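Local structure of N-acetylcysteine deacetylase (Bacillus subtilis, 1YSJ) at residues Arg38-Leu47 with Leu109-His120. The protein probably catalyses the deacetylation of N-acetylcysteine to cysteine and acetate, using two divalent metal ions per subunit, in S-(2-succino)cysteine breakdown. The protein carries 1 engineered substitution. Residues are numbered along the deposited sequence; the frame is centred on the assembly and turned at random.
Sequences RRDLHEHPEL and LPFASKVDGTMH
E43 OE1 takes the ammonium of K114 in a 2.7 Å salt bridge to NZ. The lysine approaches on the anti side of the carboxylate, 32° out of its plane. The two side chains lie alongside each other, pointing the same way. Their backbones also join: K114 N gives E43 O a nearly straight hydrogen bond of 2.8 Å, at the C-terminal end of helix 28-43. F111 lies against the same helix. R39 CG sits over one ring face, 3.8 Å from the centroid, and the R39 guanidinium spreads almost parallel to the ring, 16° from its plane. L109 CB covers the opposite face. The F111 edge turns to the face of H42. R38 NE pairs with D125, and E382 with R38 NH2 and R39 NH2. Replacing F111 by an alanine is likely to leave the R39 side chain without its flat support and a gap beside H42. H42 ND1 meets D125 and a water shared with R38 NH1 and H120 O; NE2 bonds to E105. These partners would probably fix the ring's rotation. A second water joins H42 O to H120 N. These links tie the helix end to the loop leading to the dinuclear nickel site of this M20-family enzyme, where H120 neighbours nickel ligand H124.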
loop_
_atom_site.group_PDB
_atom_site.type_symbol
_atom_site.label_atom_id
_atom_site.label_comp_id
_atom_site.label_asym_id
_atom_site.label_seq_id
_atom_site.Cartn_x
_atom_site.Cartn_y
_atom_site.Cartn_z
ATOM N N ARG A 38 25.123 15.211 33.134
ATOM C CA ARG A 38 24.960 14.567 31.831
ATOM C C ARG A 38 24.636 13.081 31.983
ATOM O O ARG A 38 23.730 12.566 31.327
ATOM C CB ARG A 38 26.226 14.741 30.979
ATOM C CG ARG A 38 26.127 14.181 29.555
ATOM C CD ARG A 38 26.604 12.732 29.462
ATOM N NE ARG A 38 26.263 12.120 28.178
ATOM C CZ ARG A 38 27.024 11.236 27.533
ATOM N NH1 ARG A 38 26.625 10.742 26.369
ATOM N NH2 ARG A 38 28.189 10.855 28.039
ATOM N N ARG A 39 25.385 12.406 32.850
ATOM C CA ARG A 39 25.266 10.961 33.016
ATOM C C ARG A 39 24.013 10.544 33.768
ATOM O O ARG A 39 23.440 9.497 33.474
ATOM C CB ARG A 39 26.503 10.399 33.693
ATOM C CG ARG A 39 27.734 10.497 32.838
ATOM C CD ARG A 39 28.896 9.860 33.538
ATOM N NE ARG A 39 30.121 10.009 32.763
ATOM C CZ ARG A 39 31.244 9.350 33.016
ATOM N NH1 ARG A 39 31.293 8.485 34.023
ATOM N NH2 ARG A 39 32.314 9.553 32.257
ATOM N N ASP A 40 23.590 11.363 34.729
ATOM C CA ASP A 40 22.334 11.134 35.436
ATOM C C ASP A 40 21.143 11.164 34.478
ATOM O O ASP A 40 20.236 10.337 34.585
ATOM C CB ASP A 40 22.142 12.158 36.556
ATOM C CG ASP A 40 20.831 11.966 37.310
ATOM O OD1 ASP A 40 20.347 10.819 37.419
ATOM O OD2 ASP A 40 20.282 12.973 37.800
ATOM N N LEU A 41 21.156 12.115 33.546
ATOM C CA LEU A 41 20.117 12.219 32.529
ATOM C C LEU A 41 20.179 11.083 31.504
ATOM O O LEU A 41 19.151 10.500 31.160
ATOM C CB LEU A 41 20.189 13.575 31.825
ATOM C CG LEU A 41 20.086 14.835 32.696
ATOM C CD1 LEU A 41 20.135 16.054 31.808
ATOM C CD2 LEU A 41 18.834 14.857 33.587
ATOM N N HIS A 42 21.388 10.776 31.032
ATOM C CA HIS A 42 21.634 9.702 30.066
ATOM C C HIS A 42 21.200 8.344 30.621
ATOM O O HIS A 42 20.669 7.500 29.897
ATOM C CB HIS A 42 23.123 9.672 29.697
ATOM C CG HIS A 42 23.460 8.714 28.597
ATOM N ND1 HIS A 42 23.455 9.077 27.266
ATOM C CD2 HIS A 42 23.823 7.408 28.629
ATOM C CE1 HIS A 42 23.788 8.035 26.525
ATOM N NE2 HIS A 42 24.018 7.010 27.328
ATOM N N GLU A 43 21.434 8.157 31.915
ATOM C CA GLU A 43 21.077 6.943 32.632
ATOM C C GLU A 43 19.572 6.809 32.846
ATOM O O GLU A 43 19.050 5.696 32.897
ATOM C CB GLU A 43 21.775 6.955 33.985
ATOM C CG GLU A 43 21.935 5.611 34.641
ATOM C CD GLU A 43 22.882 5.674 35.819
ATOM O OE1 GLU A 43 22.841 4.747 36.655
ATOM O OE2 GLU A 43 23.665 6.653 35.909
ATOM N N HIS A 44 18.889 7.942 32.989
ATOM C CA HIS A 44 17.447 7.967 33.211
ATOM C C HIS A 44 16.735 8.791 32.125
ATOM O O HIS A 44 16.190 9.864 32.404
ATOM C CB HIS A 44 17.133 8.511 34.608
ATOM C CG HIS A 44 17.855 7.797 35.710
ATOM N ND1 HIS A 44 17.567 6.496 36.069
ATOM C CD2 HIS A 44 18.855 8.201 36.528
ATOM C CE1 HIS A 44 18.357 6.132 37.064
ATOM N NE2 HIS A 44 19.146 7.148 37.361
ATOM N N PRO A 45 16.733 8.286 30.875
ATOM C CA PRO A 45 16.153 9.064 29.791
ATOM C C PRO A 45 14.626 9.004 29.781
ATOM O O PRO A 45 14.040 8.003 30.196
ATOM C CB PRO A 45 16.726 8.390 28.542
ATOM C CG PRO A 45 16.924 6.996 28.932
ATOM C CD PRO A 45 17.251 6.988 30.399
ATOM N N GLU A 46 14.001 10.075 29.304
ATOM C CA GLU A 46 12.548 10.141 29.206
ATOM C C GLU A 46 12.119 10.568 27.803
ATOM O O GLU A 46 12.829 11.310 27.126
ATOM C CB GLU A 46 11.977 11.088 30.281
ATOM C CG GLU A 46 12.131 10.567 31.722
ATOM C CD GLU A 46 11.796 11.608 32.785
ATOM O OE1 GLU A 46 12.459 12.666 32.800
ATOM O OE2 GLU A 46 10.886 11.364 33.618
ATOM N N LEU A 47 10.956 10.090 27.376
ATOM C CA LEU A 47 10.425 10.389 26.041
ATOM C C LEU A 47 9.746 11.763 25.976
ATOM O O LEU A 47 9.449 12.350 27.009
ATOM C CB LEU A 47 9.473 9.273 25.582
ATOM C CG LEU A 47 10.097 7.871 25.490
ATOM C CD1 LEU A 47 9.061 6.784 25.264
ATOM C CD2 LEU A 47 11.147 7.823 24.396
ATOM N N LEU A 109 27.982 1.313 28.067
ATOM C CA LEU A 109 28.623 2.285 28.953
ATOM C C LEU A 109 28.149 2.048 30.386
ATOM O O LEU A 109 27.048 1.531 30.588
ATOM C CB LEU A 109 28.278 3.714 28.519
ATOM C CG LEU A 109 28.937 4.274 27.254
ATOM C CD1 LEU A 109 28.179 5.504 26.757
ATOM C CD2 LEU A 109 30.413 4.593 27.477
ATOM N N PRO A 110 28.968 2.433 31.389
ATOM C CA PRO A 110 28.584 2.188 32.783
ATOM C C PRO A 110 27.343 2.985 33.185
ATOM O O PRO A 110 26.636 2.597 34.112
ATOM C CB PRO A 110 29.803 2.675 33.578
ATOM C CG PRO A 110 30.919 2.743 32.589
ATOM C CD PRO A 110 30.269 3.120 31.302
ATOM N N PHE A 111 27.095 4.085 32.476
ATOM C CA PHE A 111 25.985 4.988 32.761
ATOM C C PHE A 111 24.910 4.921 31.673
ATOM O O PHE A 111 24.142 5.870 31.485
ATOM C CB PHE A 111 26.502 6.423 32.923
ATOM C CG PHE A 111 27.318 6.913 31.756
ATOM C CD1 PHE A 111 26.707 7.560 30.683
ATOM C CD2 PHE A 111 28.699 6.731 31.729
ATOM C CE1 PHE A 111 27.459 8.011 29.600
ATOM C CE2 PHE A 111 29.457 7.180 30.653
ATOM C CZ PHE A 111 28.835 7.824 29.587
ATOM N N ALA A 112 24.858 3.795 30.962
ATOM C CA ALA A 112 23.865 3.582 29.912
ATOM C C ALA A 112 22.455 3.580 30.491
ATOM O O ALA A 112 22.258 3.254 31.666
ATOM C CB ALA A 112 24.138 2.280 29.178
ATOM N N SER A 113 21.480 3.948 29.661
ATOM C CA SER A 113 20.078 3.969 30.068
ATOM C C SER A 113 19.716 2.746 30.898
ATOM O O SER A 113 19.979 1.605 30.499
ATOM C CB SER A 113 19.165 4.049 28.846
ATOM O OG SER A 113 17.815 3.830 29.208
ATOM N N LYS A 114 19.124 3.004 32.059
ATOM C CA LYS A 114 18.582 1.951 32.910
ATOM C C LYS A 114 17.122 1.672 32.538
ATOM O O LYS A 114 16.477 0.803 33.127
ATOM C CB LYS A 114 18.728 2.326 34.388
ATOM C CG LYS A 114 20.175 2.315 34.865
ATOM C CD LYS A 114 20.299 2.551 36.366
ATOM C CE LYS A 114 21.436 1.716 36.968
ATOM N NZ LYS A 114 22.797 2.081 36.460
ATOM N N VAL A 115 16.625 2.415 31.550
ATOM C CA VAL A 115 15.297 2.209 30.986
ATOM C C VAL A 115 15.418 1.550 29.604
ATOM O O VAL A 115 15.748 2.213 28.616
ATOM C CB VAL A 115 14.525 3.550 30.854
ATOM C CG1 VAL A 115 13.079 3.305 30.408
ATOM C CG2 VAL A 115 14.580 4.346 32.168
ATOM N N ASP A 116 15.159 0.245 29.547
ATOM C CA ASP A 116 15.240 -0.526 28.304
ATOM C C ASP A 116 14.280 -0.006 27.233
ATOM O O ASP A 116 13.088 0.175 27.486
ATOM C CB ASP A 116 14.970 -2.013 28.572
ATOM C CG ASP A 116 16.075 -2.686 29.394
ATOM O OD1 ASP A 116 15.844 -3.824 29.852
ATOM O OD2 ASP A 116 17.167 -2.098 29.585
ATOM N N GLY A 117 14.810 0.237 26.038
ATOM C CA GLY A 117 14.010 0.729 24.927
ATOM C C GLY A 117 13.966 2.245 24.837
ATOM O O GLY A 117 13.389 2.789 23.901
ATOM N N THR A 118 14.566 2.922 25.817
ATOM C CA THR A 118 14.700 4.376 25.800
ATOM C C THR A 118 16.177 4.764 25.906
ATOM O O THR A 118 16.939 4.148 26.654
ATOM C CB THR A 118 13.861 5.047 26.915
ATOM O OG1 THR A 118 12.504 4.602 26.819
ATOM C CG2 THR A 118 13.872 6.573 26.784
HETATM N N MSE A 119 16.576 5.775 25.136
HETATM C CA MSE A 119 17.964 6.225 25.102
HETATM C C MSE A 119 18.104 7.659 24.617
HETATM O O MSE A 119 17.412 8.077 23.690
HETATM C CB MSE A 119 18.815 5.311 24.214
HETATM C CG MSE A 119 20.179 5.884 23.862
HETATM SE SE MSE A 119 21.186 4.877 22.536
HETATM C CE MSE A 119 19.728 4.153 21.536
ATOM N N HIS A 120 19.023 8.389 25.243
ATOM C CA HIS A 120 19.462 9.686 24.753
ATOM C C HIS A 120 20.429 9.506 23.580
ATOM O O HIS A 120 21.633 9.743 23.710
ATOM C CB HIS A 120 20.110 10.494 25.888
ATOM C CG HIS A 120 19.143 11.351 26.644
ATOM N ND1 HIS A 120 18.484 12.415 26.067
ATOM C CD2 HIS A 120 18.729 11.307 27.932
ATOM C CE1 HIS A 120 17.698 12.984 26.964
ATOM N NE2 HIS A 120 17.826 12.328 28.104
HETATM O O HOH W 1 24.107 11.119 24.860
HETATM O O HOH W 2 20.457 6.999 27.379
HETATM O O HOH W 3 15.096 12.859 29.212
#